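PDB 2P5Z: type VI secretion system component from Escherichia coli O6, which resembles the phage T4 tail proteins gp27 and gp5 and probably helps build the tail-like injection device of the secretion apparatus. Local coordinates for residues G35-Q38 against R44-I47; E37-P42 against Y371-A376; Q48-D53 against A352-S357; P112-L117 against I184-A189. All coordinates share one frame; numbering follows the deposited sequence.

Interaction 1. Residues G35-Q38 against R44-I47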
loop_
_atom_site.group_PDB
_atom_site.type_symbol
_atom_site.label_atom_id
_atom_site.label_comp_id
_atom_site.label_asym_id
_atom_site.label_seq_id
_atom_site.Cartn_x
_atom_site.Cartn_y
_atom_site.Cartn_z
ATOM N N GLY A 35 20.902 -1.690 -13.439
ATOM C CA GLY A 35 20.774 -3.017 -12.842
ATOM C C GLY A 35 20.560 -3.012 -11.326
ATOM O O GLY A 35 20.987 -2.091 -10.639
ATOM N N ARG A 36 19.880 -4.040 -10.811
ATOM C CA ARG A 36 19.655 -4.228 -9.367
ATOM C C ARG A 36 19.888 -5.692 -9.008
ATOM O O ARG A 36 19.340 -6.591 -9.629
ATOM C CB ARG A 36 18.245 -3.777 -8.961
ATOM C CG ARG A 36 18.057 -2.235 -8.923
ATOM C CD ARG A 36 16.812 -1.706 -9.716
ATOM N NE ARG A 36 16.699 -2.265 -11.077
ATOM C CZ ARG A 36 15.952 -1.753 -12.057
ATOM N NH1 ARG A 36 15.907 -2.345 -13.247
ATOM N NH2 ARG A 36 15.247 -0.652 -11.849
ATOM N N GLU A 37 20.764 -5.919 -8.047
ATOM C CA GLU A 37 21.035 -7.222 -7.519
ATOM C C GLU A 37 20.935 -7.090 -6.012
ATOM O O GLU A 37 21.306 -6.072 -5.438
ATOM C CB GLU A 37 22.440 -7.696 -7.890
ATOM C CG GLU A 37 22.680 -7.826 -9.389
ATOM C CD GLU A 37 24.143 -8.070 -9.769
ATOM O OE1 GLU A 37 24.764 -9.031 -9.249
ATOM O OE2 GLU A 37 24.661 -7.306 -10.613
ATOM N N GLN A 38 20.436 -8.139 -5.378
ATOM C CA GLN A 38 20.230 -8.181 -3.947
ATOM C C GLN A 38 20.065 -9.633 -3.548
ATOM O O GLN A 38 19.464 -10.413 -4.279
ATOM C CB GLN A 38 18.975 -7.397 -3.602
ATOM C CG GLN A 38 18.757 -7.120 -2.139
ATOM C CD GLN A 38 17.407 -6.483 -1.934
ATOM O OE1 GLN A 38 16.772 -6.046 -2.895
ATOM N NE2 GLN A 38 16.940 -6.454 -0.695
ATOM N N ARG A 44 17.503 -7.798 -11.476
ATOM C CA ARG A 44 16.769 -7.180 -12.581
ATOM C C ARG A 44 17.660 -6.203 -13.347
ATOM O O ARG A 44 18.280 -5.330 -12.743
ATOM C CB ARG A 44 15.556 -6.462 -12.013
ATOM C CG ARG A 44 14.534 -6.112 -13.030
ATOM C CD ARG A 44 13.260 -5.777 -12.337
ATOM N NE ARG A 44 13.192 -4.388 -11.889
ATOM C CZ ARG A 44 12.117 -3.840 -11.319
ATOM N NH1 ARG A 44 11.015 -4.571 -11.128
ATOM N NH2 ARG A 44 12.135 -2.559 -10.948
ATOM N N TYR A 45 17.752 -6.332 -14.664
ATOM C CA TYR A 45 18.579 -5.387 -15.454
ATOM C C TYR A 45 17.830 -4.800 -16.632
ATOM O O TYR A 45 17.479 -5.507 -17.575
ATOM C CB TYR A 45 19.846 -6.059 -15.962
ATOM C CG TYR A 45 21.001 -6.007 -15.010
ATOM C CD1 TYR A 45 20.960 -6.660 -13.785
ATOM C CD2 TYR A 45 22.159 -5.334 -15.348
ATOM C CE1 TYR A 45 22.040 -6.624 -12.904
ATOM C CE2 TYR A 45 23.244 -5.301 -14.490
ATOM C CZ TYR A 45 23.179 -5.930 -13.266
ATOM O OH TYR A 45 24.259 -5.877 -12.412
ATOM N N ASP A 46 17.585 -3.501 -16.592
ATOM C CA ASP A 46 16.988 -2.829 -17.732
ATOM C C ASP A 46 18.104 -2.269 -18.614
ATOM O O ASP A 46 18.880 -1.403 -18.200
ATOM C CB ASP A 46 16.001 -1.760 -17.272
ATOM C CG ASP A 46 14.806 -2.359 -16.513
ATOM O OD1 ASP A 46 14.125 -3.255 -17.068
ATOM O OD2 ASP A 46 14.550 -1.938 -15.357
ATOM N N ILE A 47 18.201 -2.818 -19.821
ATOM C CA ILE A 47 19.320 -2.565 -20.732
ATOM C C ILE A 47 18.833 -1.900 -21.995
ATOM O O ILE A 47 18.028 -2.467 -22.738
ATOM C CB ILE A 47 20.004 -3.873 -21.114
ATOM C CG1 ILE A 47 20.459 -4.616 -19.854
ATOM C CG2 ILE A 47 21.193 -3.604 -22.019
ATOM C CD1 ILE A 47 20.806 -6.062 -20.092
#

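Interaction 2. Residues E37-P42 against Y371-A376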
loop_
_atom_site.group_PDB
_atom_site.type_symbol
_atom_site.label_atom_id
_atom_site.label_comp_id
_atom_site.label_asym_id
_atom_site.label_seq_id
_atom_site.Cartn_x
_atom_site.Cartn_y
_atom_site.Cartn_z
ATOM N N GLU A 37 20.764 -5.919 -8.047
ATOM C CA GLU A 37 21.035 -7.222 -7.519
ATOM C C GLU A 37 20.935 -7.090 -6.012
ATOM O O GLU A 37 21.306 -6.072 -5.438
ATOM C CB GLU A 37 22.440 -7.696 -7.890
ATOM C CG GLU A 37 22.680 -7.826 -9.389
ATOM C CD GLU A 37 24.143 -8.070 -9.769
ATOM O OE1 GLU A 37 24.764 -9.031 -9.249
ATOM O OE2 GLU A 37 24.661 -7.306 -10.613
ATOM N N GLN A 38 20.436 -8.139 -5.378
ATOM C CA GLN A 38 20.230 -8.181 -3.947
ATOM C C GLN A 38 20.065 -9.633 -3.548
ATOM O O GLN A 38 19.464 -10.413 -4.279
ATOM C CB GLN A 38 18.975 -7.397 -3.602
ATOM C CG GLN A 38 18.757 -7.120 -2.139
ATOM C CD GLN A 38 17.407 -6.483 -1.934
ATOM O OE1 GLN A 38 16.772 -6.046 -2.895
ATOM N NE2 GLN A 38 16.940 -6.454 -0.695
ATOM N N LEU A 39 20.635 -9.988 -2.404
ATOM C CA LEU A 39 20.450 -11.291 -1.785
ATOM C C LEU A 39 18.977 -11.651 -1.610
ATOM O O LEU A 39 18.158 -10.781 -1.304
ATOM C CB LEU A 39 21.107 -11.284 -0.422
ATOM C CG LEU A 39 22.627 -11.205 -0.447
ATOM C CD1 LEU A 39 23.148 -11.227 0.979
ATOM C CD2 LEU A 39 23.196 -12.370 -1.253
ATOM N N SER A 40 18.664 -12.934 -1.838
ATOM C CA SER A 40 17.319 -13.503 -1.671
ATOM C C SER A 40 16.256 -12.890 -2.513
ATOM O O SER A 40 15.087 -12.917 -2.131
ATOM C CB SER A 40 16.829 -13.483 -0.217
ATOM O OG SER A 40 17.565 -14.430 0.525
ATOM N N THR A 41 16.648 -12.338 -3.652
ATOM C CA THR A 41 15.691 -11.826 -4.628
ATOM C C THR A 41 16.316 -11.971 -6.013
ATOM O O THR A 41 17.536 -11.915 -6.147
ATOM C CB THR A 41 15.223 -10.351 -4.319
ATOM O OG1 THR A 41 14.958 -9.658 -5.544
ATOM C CG2 THR A 41 16.239 -9.595 -3.593
ATOM N N PRO A 42 15.495 -12.254 -7.039
ATOM C CA PRO A 42 16.080 -12.338 -8.379
ATOM C C PRO A 42 16.517 -10.962 -8.900
ATOM O O PRO A 42 15.794 -9.977 -8.724
ATOM C CB PRO A 42 14.931 -12.894 -9.229
ATOM C CG PRO A 42 13.686 -12.530 -8.483
ATOM C CD PRO A 42 14.051 -12.546 -7.031
ATOM N N TYR A 371 26.235 -13.196 14.522
ATOM C CA TYR A 371 25.047 -13.255 13.655
ATOM C C TYR A 371 25.411 -13.319 12.178
ATOM O O TYR A 371 26.560 -13.088 11.820
ATOM C CB TYR A 371 24.043 -12.129 13.925
ATOM C CG TYR A 371 24.358 -10.765 13.367
ATOM C CD1 TYR A 371 25.301 -9.947 13.980
ATOM C CD2 TYR A 371 23.665 -10.262 12.274
ATOM C CE1 TYR A 371 25.574 -8.685 13.499
ATOM C CE2 TYR A 371 23.930 -8.993 11.785
ATOM C CZ TYR A 371 24.890 -8.210 12.405
ATOM O OH TYR A 371 25.174 -6.943 11.941
ATOM N N GLY A 372 24.428 -13.647 11.335
ATOM C CA GLY A 372 24.624 -13.758 9.883
ATOM C C GLY A 372 23.551 -13.018 9.102
ATOM O O GLY A 372 22.676 -12.376 9.698
ATOM N N TYR A 373 23.617 -13.085 7.771
ATOM C CA TYR A 373 22.604 -12.433 6.937
ATOM C C TYR A 373 21.286 -13.185 7.048
ATOM O O TYR A 373 21.282 -14.411 7.116
ATOM C CB TYR A 373 23.034 -12.320 5.460
ATOM C CG TYR A 373 21.913 -11.812 4.568
ATOM C CD1 TYR A 373 21.566 -10.464 4.540
ATOM C CD2 TYR A 373 21.163 -12.696 3.795
ATOM C CE1 TYR A 373 20.509 -10.014 3.741
ATOM C CE2 TYR A 373 20.118 -12.258 3.014
ATOM C CZ TYR A 373 19.794 -10.928 2.985
ATOM O OH TYR A 373 18.740 -10.543 2.184
ATOM N N ARG A 374 20.182 -12.439 7.086
ATOM C CA ARG A 374 18.837 -12.987 7.119
ATOM C C ARG A 374 17.948 -12.071 6.285
ATOM O O ARG A 374 17.988 -10.855 6.463
ATOM C CB ARG A 374 18.276 -13.024 8.554
ATOM C CG ARG A 374 19.029 -13.882 9.568
ATOM C CD ARG A 374 18.998 -15.380 9.257
ATOM N NE ARG A 374 20.094 -16.060 9.944
ATOM C CZ ARG A 374 20.654 -17.195 9.535
ATOM N NH1 ARG A 374 20.234 -17.799 8.411
ATOM N NH2 ARG A 374 21.656 -17.722 10.241
ATOM N N PRO A 375 17.134 -12.639 5.381
ATOM C CA PRO A 375 16.261 -11.834 4.536
ATOM C C PRO A 375 15.052 -11.317 5.282
ATOM O O PRO A 375 14.737 -11.803 6.366
ATOM C CB PRO A 375 15.801 -12.821 3.448
ATOM C CG PRO A 375 16.592 -14.059 3.655
ATOM C CD PRO A 375 17.027 -14.070 5.067
ATOM N N ALA A 376 14.378 -10.338 4.691
ATOM C CA ALA A 376 13.127 -9.854 5.225
ATOM C C ALA A 376 12.066 -10.964 5.210
ATOM O O ALA A 376 11.975 -11.773 4.278
ATOM C CB ALA A 376 12.642 -8.612 4.441
#

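Interaction 3. Residues Q48-D53 against A352-S357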
loop_
_atom_site.group_PDB
_atom_site.type_symbol
_atom_site.label_atom_id
_atom_site.label_comp_id
_atom_site.label_asym_id
_atom_site.label_seq_id
_atom_site.Cartn_x
_atom_site.Cartn_y
_atom_site.Cartn_z
ATOM N N GLN A 48 19.288 -0.678 -22.232
ATOM C CA GLN A 48 18.957 -0.007 -23.490
ATOM C C GLN A 48 20.016 -0.280 -24.526
ATOM O O GLN A 48 21.203 -0.412 -24.212
ATOM C CB GLN A 48 18.793 1.493 -23.318
ATOM C CG GLN A 48 17.506 1.881 -22.662
ATOM C CD GLN A 48 17.243 3.366 -22.738
ATOM O OE1 GLN A 48 17.801 4.065 -23.581
ATOM N NE2 GLN A 48 16.375 3.858 -21.863
ATOM N N PHE A 49 19.573 -0.387 -25.765
ATOM C CA PHE A 49 20.490 -0.592 -26.861
ATOM C C PHE A 49 20.016 0.043 -28.159
ATOM O O PHE A 49 18.824 0.345 -28.329
ATOM C CB PHE A 49 20.849 -2.082 -27.038
ATOM C CG PHE A 49 19.717 -2.969 -27.515
ATOM C CD1 PHE A 49 19.549 -3.242 -28.873
ATOM C CD2 PHE A 49 18.879 -3.609 -26.590
ATOM C CE1 PHE A 49 18.532 -4.105 -29.317
ATOM C CE2 PHE A 49 17.861 -4.464 -27.024
ATOM C CZ PHE A 49 17.694 -4.723 -28.396
ATOM N N THR A 50 20.955 0.257 -29.075
ATOM C CA THR A 50 20.576 0.717 -30.406
ATOM C C THR A 50 20.855 -0.379 -31.391
ATOM O O THR A 50 21.687 -1.262 -31.130
ATOM C CB THR A 50 21.288 2.014 -30.827
ATOM O OG1 THR A 50 22.701 1.885 -30.588
ATOM C CG2 THR A 50 20.745 3.184 -30.021
ATOM N N SER A 51 20.124 -0.335 -32.501
ATOM C CA SER A 51 20.261 -1.320 -33.564
ATOM C C SER A 51 19.938 -0.707 -34.936
ATOM O O SER A 51 19.112 0.206 -35.048
ATOM C CB SER A 51 19.339 -2.506 -33.304
ATOM O OG SER A 51 19.440 -3.467 -34.346
ATOM N N SER A 52 20.578 -1.237 -35.977
ATOM C CA SER A 52 20.293 -0.849 -37.368
ATOM C C SER A 52 18.914 -1.341 -37.793
ATOM O O SER A 52 18.280 -0.774 -38.680
ATOM C CB SER A 52 21.340 -1.446 -38.304
ATOM O OG SER A 52 22.554 -1.657 -37.604
ATOM N N ASP A 53 18.465 -2.415 -37.157
ATOM C CA ASP A 53 17.129 -2.943 -37.385
ATOM C C ASP A 53 16.080 -2.038 -36.697
ATOM O O ASP A 53 16.017 -1.937 -35.472
ATOM C CB ASP A 53 17.095 -4.363 -36.853
ATOM C CG ASP A 53 15.831 -5.095 -37.189
ATOM O OD1 ASP A 53 14.802 -4.461 -37.543
ATOM O OD2 ASP A 53 15.874 -6.341 -37.073
ATOM N N ALA A 352 25.760 2.229 -16.240
ATOM C CA ALA A 352 26.717 2.779 -17.196
ATOM C C ALA A 352 25.979 3.351 -18.374
ATOM O O ALA A 352 24.747 3.205 -18.496
ATOM C CB ALA A 352 27.680 1.748 -17.683
ATOM N N ALA A 353 26.749 4.013 -19.232
ATOM C CA ALA A 353 26.270 4.500 -20.517
ATOM C C ALA A 353 27.512 4.641 -21.354
ATOM O O ALA A 353 28.625 4.576 -20.821
ATOM C CB ALA A 353 25.558 5.828 -20.374
ATOM N N ARG A 354 27.333 4.814 -22.661
ATOM C CA ARG A 354 28.456 5.032 -23.572
ATOM C C ARG A 354 29.290 6.283 -23.225
ATOM O O ARG A 354 30.496 6.300 -23.445
ATOM C CB ARG A 354 27.952 5.113 -25.008
ATOM C CG ARG A 354 27.634 3.765 -25.637
ATOM C CD ARG A 354 27.139 3.961 -27.056
ATOM N NE ARG A 354 26.174 2.940 -27.451
ATOM C CZ ARG A 354 25.340 3.073 -28.474
ATOM N NH1 ARG A 354 25.360 4.186 -29.196
ATOM N NH2 ARG A 354 24.489 2.108 -28.779
ATOM N N ASP A 355 28.642 7.302 -22.656
ATOM C CA ASP A 355 29.316 8.510 -22.196
ATOM C C ASP A 355 29.499 8.620 -20.682
ATOM O O ASP A 355 29.622 9.730 -20.169
ATOM C CB ASP A 355 28.550 9.747 -22.674
ATOM C CG ASP A 355 27.132 9.810 -22.126
ATOM O OD1 ASP A 355 26.524 8.744 -21.923
ATOM O OD2 ASP A 355 26.617 10.930 -21.909
ATOM N N ARG A 356 29.516 7.507 -19.953
ATOM C CA ARG A 356 29.581 7.599 -18.482
ATOM C C ARG A 356 30.345 6.467 -17.822
ATOM O O ARG A 356 31.201 6.689 -16.967
ATOM C CB ARG A 356 28.179 7.686 -17.873
ATOM C CG ARG A 356 28.137 8.469 -16.573
ATOM C CD ARG A 356 26.783 8.394 -15.851
ATOM N NE ARG A 356 25.647 7.980 -16.691
ATOM C CZ ARG A 356 24.952 6.854 -16.526
ATOM N NH1 ARG A 356 25.275 6.004 -15.561
ATOM N NH2 ARG A 356 23.938 6.569 -17.335
ATOM N N SER A 357 30.001 5.256 -18.217
ATOM C CA SER A 357 30.579 4.022 -17.675
ATOM C C SER A 357 30.435 3.743 -16.164
ATOM O O SER A 357 29.808 4.497 -15.410
ATOM C CB SER A 357 31.999 3.745 -18.195
ATOM O OG SER A 357 32.110 2.377 -18.584
#

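Interaction 4. Residues P112-L117 against I184-A189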
loop_
_atom_site.group_PDB
_atom_site.type_symbol
_atom_site.label_atom_id
_atom_site.label_comp_id
_atom_site.label_asym_id
_atom_site.label_seq_id
_atom_site.Cartn_x
_atom_site.Cartn_y
_atom_site.Cartn_z
ATOM N N PRO A 112 16.833 -13.538 -14.025
ATOM C CA PRO A 112 17.150 -14.956 -14.086
ATOM C C PRO A 112 15.854 -15.786 -14.231
ATOM O O PRO A 112 14.734 -15.247 -14.143
ATOM C CB PRO A 112 17.778 -15.209 -12.722
ATOM C CG PRO A 112 17.080 -14.287 -11.842
ATOM C CD PRO A 112 16.883 -13.038 -12.637
ATOM N N ARG A 113 16.004 -17.080 -14.473
ATOM C CA ARG A 113 14.850 -17.931 -14.738
ATOM C C ARG A 113 13.943 -18.034 -13.493
ATOM O O ARG A 113 12.714 -18.077 -13.625
ATOM C CB ARG A 113 15.307 -19.307 -15.233
ATOM C CG ARG A 113 15.789 -19.334 -16.681
ATOM C CD ARG A 113 16.619 -20.589 -16.944
ATOM N NE ARG A 113 17.806 -20.641 -16.089
ATOM C CZ ARG A 113 18.468 -21.758 -15.770
ATOM N NH1 ARG A 113 18.038 -22.939 -16.214
ATOM N NH2 ARG A 113 19.551 -21.706 -14.989
ATOM N N MET A 114 14.556 -17.984 -12.305
ATOM C CA MET A 114 13.834 -17.923 -11.042
ATOM C C MET A 114 12.738 -16.873 -11.019
ATOM O O MET A 114 11.665 -17.146 -10.525
ATOM C CB MET A 114 14.785 -17.745 -9.854
ATOM C CG MET A 114 14.094 -17.796 -8.472
ATOM S SD MET A 114 15.257 -17.691 -7.104
ATOM C CE MET A 114 14.395 -18.628 -5.849
ATOM N N ALA A 115 12.970 -15.690 -11.589
ATOM C CA ALA A 115 11.906 -14.672 -11.696
ATOM C C ALA A 115 10.623 -15.197 -12.335
ATOM O O ALA A 115 9.549 -14.689 -12.052
ATOM C CB ALA A 115 12.380 -13.474 -12.465
ATOM N N LEU A 116 10.727 -16.219 -13.182
ATOM C CA LEU A 116 9.543 -16.745 -13.857
ATOM C C LEU A 116 8.588 -17.505 -12.941
ATOM O O LEU A 116 7.445 -17.707 -13.318
ATOM C CB LEU A 116 9.911 -17.610 -15.053
ATOM C CG LEU A 116 10.689 -16.910 -16.154
ATOM C CD1 LEU A 116 11.169 -17.980 -17.127
ATOM C CD2 LEU A 116 9.844 -15.826 -16.860
ATOM N N LEU A 117 9.036 -17.866 -11.728
ATOM C CA LEU A 117 8.155 -18.446 -10.701
ATOM C C LEU A 117 6.993 -17.535 -10.302
ATOM O O LEU A 117 6.076 -17.964 -9.615
ATOM C CB LEU A 117 8.891 -18.801 -9.408
ATOM C CG LEU A 117 10.168 -19.619 -9.222
ATOM C CD1 LEU A 117 10.034 -20.491 -7.992
ATOM C CD2 LEU A 117 10.623 -20.407 -10.456
ATOM N N ILE A 184 16.803 -18.984 5.554
ATOM C CA ILE A 184 17.689 -19.433 4.483
ATOM C C ILE A 184 17.742 -18.307 3.457
ATOM O O ILE A 184 16.747 -17.620 3.212
ATOM C CB ILE A 184 17.187 -20.759 3.811
ATOM C CG1 ILE A 184 17.355 -21.948 4.755
ATOM C CG2 ILE A 184 17.951 -21.100 2.523
ATOM C CD1 ILE A 184 16.658 -23.212 4.257
ATOM N N TRP A 185 18.913 -18.099 2.876
ATOM C CA TRP A 185 19.059 -17.075 1.867
ATOM C C TRP A 185 19.710 -17.603 0.612
ATOM O O TRP A 185 20.349 -18.657 0.622
ATOM C CB TRP A 185 19.835 -15.876 2.403
ATOM C CG TRP A 185 21.167 -16.180 2.988
ATOM C CD1 TRP A 185 21.430 -16.534 4.279
ATOM C CD2 TRP A 185 22.429 -16.105 2.327
ATOM N NE1 TRP A 185 22.783 -16.708 4.460
ATOM C CE2 TRP A 185 23.421 -16.451 3.276
ATOM C CE3 TRP A 185 22.823 -15.798 1.023
ATOM C CZ2 TRP A 185 24.783 -16.486 2.966
ATOM C CZ3 TRP A 185 24.192 -15.834 0.711
ATOM C CH2 TRP A 185 25.150 -16.176 1.679
ATOM N N PHE A 186 19.545 -16.858 -0.467
ATOM C CA PHE A 186 20.194 -17.225 -1.702
ATOM C C PHE A 186 20.900 -16.087 -2.456
ATOM O O PHE A 186 20.593 -14.899 -2.280
ATOM C CB PHE A 186 19.229 -17.974 -2.629
ATOM C CG PHE A 186 17.996 -17.206 -3.006
ATOM C CD1 PHE A 186 16.866 -17.229 -2.196
ATOM C CD2 PHE A 186 17.943 -16.504 -4.205
ATOM C CE1 PHE A 186 15.703 -16.543 -2.568
ATOM C CE2 PHE A 186 16.782 -15.807 -4.591
ATOM C CZ PHE A 186 15.651 -15.854 -3.782
ATOM N N ARG A 187 21.834 -16.486 -3.312
ATOM C CA ARG A 187 22.417 -15.593 -4.282
ATOM C C ARG A 187 22.565 -16.296 -5.613
ATOM O O ARG A 187 22.419 -17.516 -5.707
ATOM C CB ARG A 187 23.786 -15.105 -3.816
ATOM C CG ARG A 187 24.882 -16.135 -3.839
ATOM C CD ARG A 187 26.020 -15.614 -3.005
ATOM N NE ARG A 187 27.136 -16.543 -2.932
ATOM C CZ ARG A 187 28.129 -16.579 -3.807
ATOM N NH1 ARG A 187 28.150 -15.734 -4.838
ATOM N NH2 ARG A 187 29.098 -17.472 -3.649
ATOM N N PHE A 188 22.884 -15.519 -6.639
ATOM C CA PHE A 188 23.080 -16.056 -7.962
ATOM C C PHE A 188 24.562 -16.120 -8.274
ATOM O O PHE A 188 25.340 -15.312 -7.780
ATOM C CB PHE A 188 22.310 -15.228 -8.975
ATOM C CG PHE A 188 20.830 -15.346 -8.822
ATOM C CD1 PHE A 188 20.122 -16.294 -9.539
ATOM C CD2 PHE A 188 20.142 -14.535 -7.940
ATOM C CE1 PHE A 188 18.768 -16.419 -9.384
ATOM C CE2 PHE A 188 18.780 -14.661 -7.778
ATOM C CZ PHE A 188 18.093 -15.602 -8.507
ATOM N N ALA A 189 24.962 -17.121 -9.050
ATOM C CA ALA A 189 26.359 -17.276 -9.435
ATOM C C ALA A 189 26.381 -17.773 -10.855
ATOM O O ALA A 189 25.352 -18.190 -11.387
ATOM C CB ALA A 189 27.077 -18.247 -8.507
#

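Interaction 1. Residues G35-Q38 against R44-I47
Tyr45 lays the face of its ring over Gly35, and this is the compact half of the contact. The CA of Gly35 stands 3.5 Å from the centroid of the Tyr45 ring, only 3° off the ring normal, a CH-pi contact centred on the ring. From there the phenol continues along the neighbouring strand until Tyr45 OH hydrogen-bonds Glu37 OE2, with the carboxylate turned 45° from the ring; the modelled separation is too short to be taken literally at this resolution. Glu37 OE2 also forms a salt bridge to Arg85, so the buried Glu37 carboxylate is met by the Arg85 guanidinium and, less surely in its detail, by the Tyr45 hydroxyl. Gly35 and Tyr45 form an antiparallel non-hydrogen-bonded pair, whereas Arg36 and Arg44 form the hydrogen-bonded pair beside it, with Arg36 N to Arg44 O at 2.8 Å and Arg44 N to Arg36 O at 2.9 Å. Strands 29-38 and 44-51 thus make a beta hairpin, and the face carrying Arg36, Arg44 and Asp46, all partly exposed, is looser and polar. The Arg36 chain bends at chi2 and chi3, which folds its guanidinium back across the partner strand, where NH1 forms a salt bridge to Asp46 OD2. The carboxylate oxygen lies in the guanidinium plane but receives the N-H from above its own plane. Arg44 NE sits over one face of the Arg36 group, 3.7 Å from Arg36 NH1, with the two guanidinium planes 81° apart. Asp46 OD1 is bound in turn by Arg109, so the carboxylate lies among three arginines and probably offsets part of their charge.

Interaction 2. Residues E37-P42 against Y371-A376
Leu39 and Tyr373 supply the apolar part of this contact, a worked case of a methyl group seated on an aromatic face. Leu39 CD1 lies 3.6 Å from the centroid of the Tyr373 ring and 6° off its normal, a well-centred CH-pi interaction. Leu39 CB adds a second touch near the phenol end, 3.7 Å from Tyr373 CZ. The two side chains run antiparallel alongside one another; with its CG anti to the backbone N (chi1 172°), Tyr373 extends toward the turn. Another ring, that of Trp185, meets Tyr373 edge-to-face.

Van der Waals packing alone joins Ser40 and Pro375. The CB of Ser40 rests 3.9 Å from Pro375 CG, and its hydroxyl lies against the same pyrrolidine ring. Ser40 OG also sits near the plane of the Tyr373 ring, at its edge.

Backbone geometry presents both side chains: Gln38 to Thr41 form a type II beta turn that ends strand 29-38, with Leu39 and Ser40 at its corners. The contact with 371-376 therefore rests on shape and dispersion, while the hydroxyl of Ser40 finds its hydrogen-bond partner in strand 185-191, at Phe186 N.

Interaction 3. Residues Q48-D53 against A352-S357
Thr50 and Arg354 meet through one hydrogen bond, from Arg354 NH2 to Thr50 OG1 at 2.6 Å. The hydroxyl oxygen lies at the edge of the guanidinium, within 1° of its plane; the bond itself is fairly straight, at 159°. The arginine supplies the reach, and the threonine turns its hydroxyl to meet it. In Arg354, CG is anti to the carbonyl carbon (chi1 -78°); the straight run through chi2 carries the chain outward, and the bend at chi3 turns the guanidinium. Thr50 places OG1 between its backbone N and carbonyl carbon, turning the hydroxyl toward the arginine, while CG2 lies beside the backbone N.

Two further bonds fix the rotation of the guanidinium: Arg354 NH2 forms a salt bridge with Asp29, and NE donates to Val30 O. Strand 29-38 lies between the other two, so the arginine crosses it to reach strand 44-51.

Backbone bonds shape the ends on which these residues sit. Ala353 O accepts from Arg356 N at 3.2 Å and from Ser357 N at 3.0 Å, rounding off the chain between strands 343-353 and 359-366. Ser51 OG accepts from Asp53 N at 3.2 Å, an ST turn where strand 44-51 ends. The arrangement is a side-chain link at the end of antiparallel strands, from the hairpin connection after strand 343-353 to the second strand over, 44-51.

Interaction 4. Residues P112-L117 against I184-A189
The loop and short 3-10 turn after strand 104-111 pack here against strand 185-191, an outer strand of a three-stranded sheet, with Pro112 and Met114 facing Phe186 and Phe188. Met114 is the reaching residue. Its chi1 near 180° swings the chain away from its own backbone N, and the extended chain carries the thioether across to where the two rings adjoin. The terminal CE lies over one face of Phe186, 4.0 Å from the ring centroid and displaced toward the rim. Met114 SD approaches the same ring obliquely, 3.5 Å from Phe186 CE2, and comes within 3.8 Å of Phe188 CZ. The side chains of Pro112 and Phe188 run at about a right angle, and Pro112 CG comes to Phe188 CE1 (3.7 Å) neither over the face nor at the edge.

Alternation along the strand puts Phe186 and Phe188 on one side, facing the turn. Leu179 of helix 171-182 also touches Phe186, while Phe43 meets Phe188 edge-to-face, so the sulfur lies in a largely apolar setting where dispersion dominates. Within the turn, Leu117 N bonds to Met114 O at 3.0 Å, holding the backbone that presents the methionine. A methionine thioether touching two adjoining phenylalanine rings makes a pair of Met-aromatic contacts, here joining a 3-10 turn to the outer strand of a small sheet.

In the fold
Interactions 1, 2 and 3 follow one hairpin from end to end. Interaction 1 pairs its strands, interaction 2 uses the turn between them, and interaction 3 lies toward the opposite ends, so the centres of 2 and 3 are about 31 Å apart while each is about 16 Å from that of interaction 1. Interaction 4 is bound most closely to interaction 2, with centres about 11 Å apart: Ser40 N lies 2.8 Å from Phe186 O, a probable hydrogen bond, and Thr41 O packs on Phe188. Strand 185-191 thus touches the hairpin turn as well as segment 112-117. Interactions 1 and 4 do not touch, their nearest atoms being about 5 Å apart.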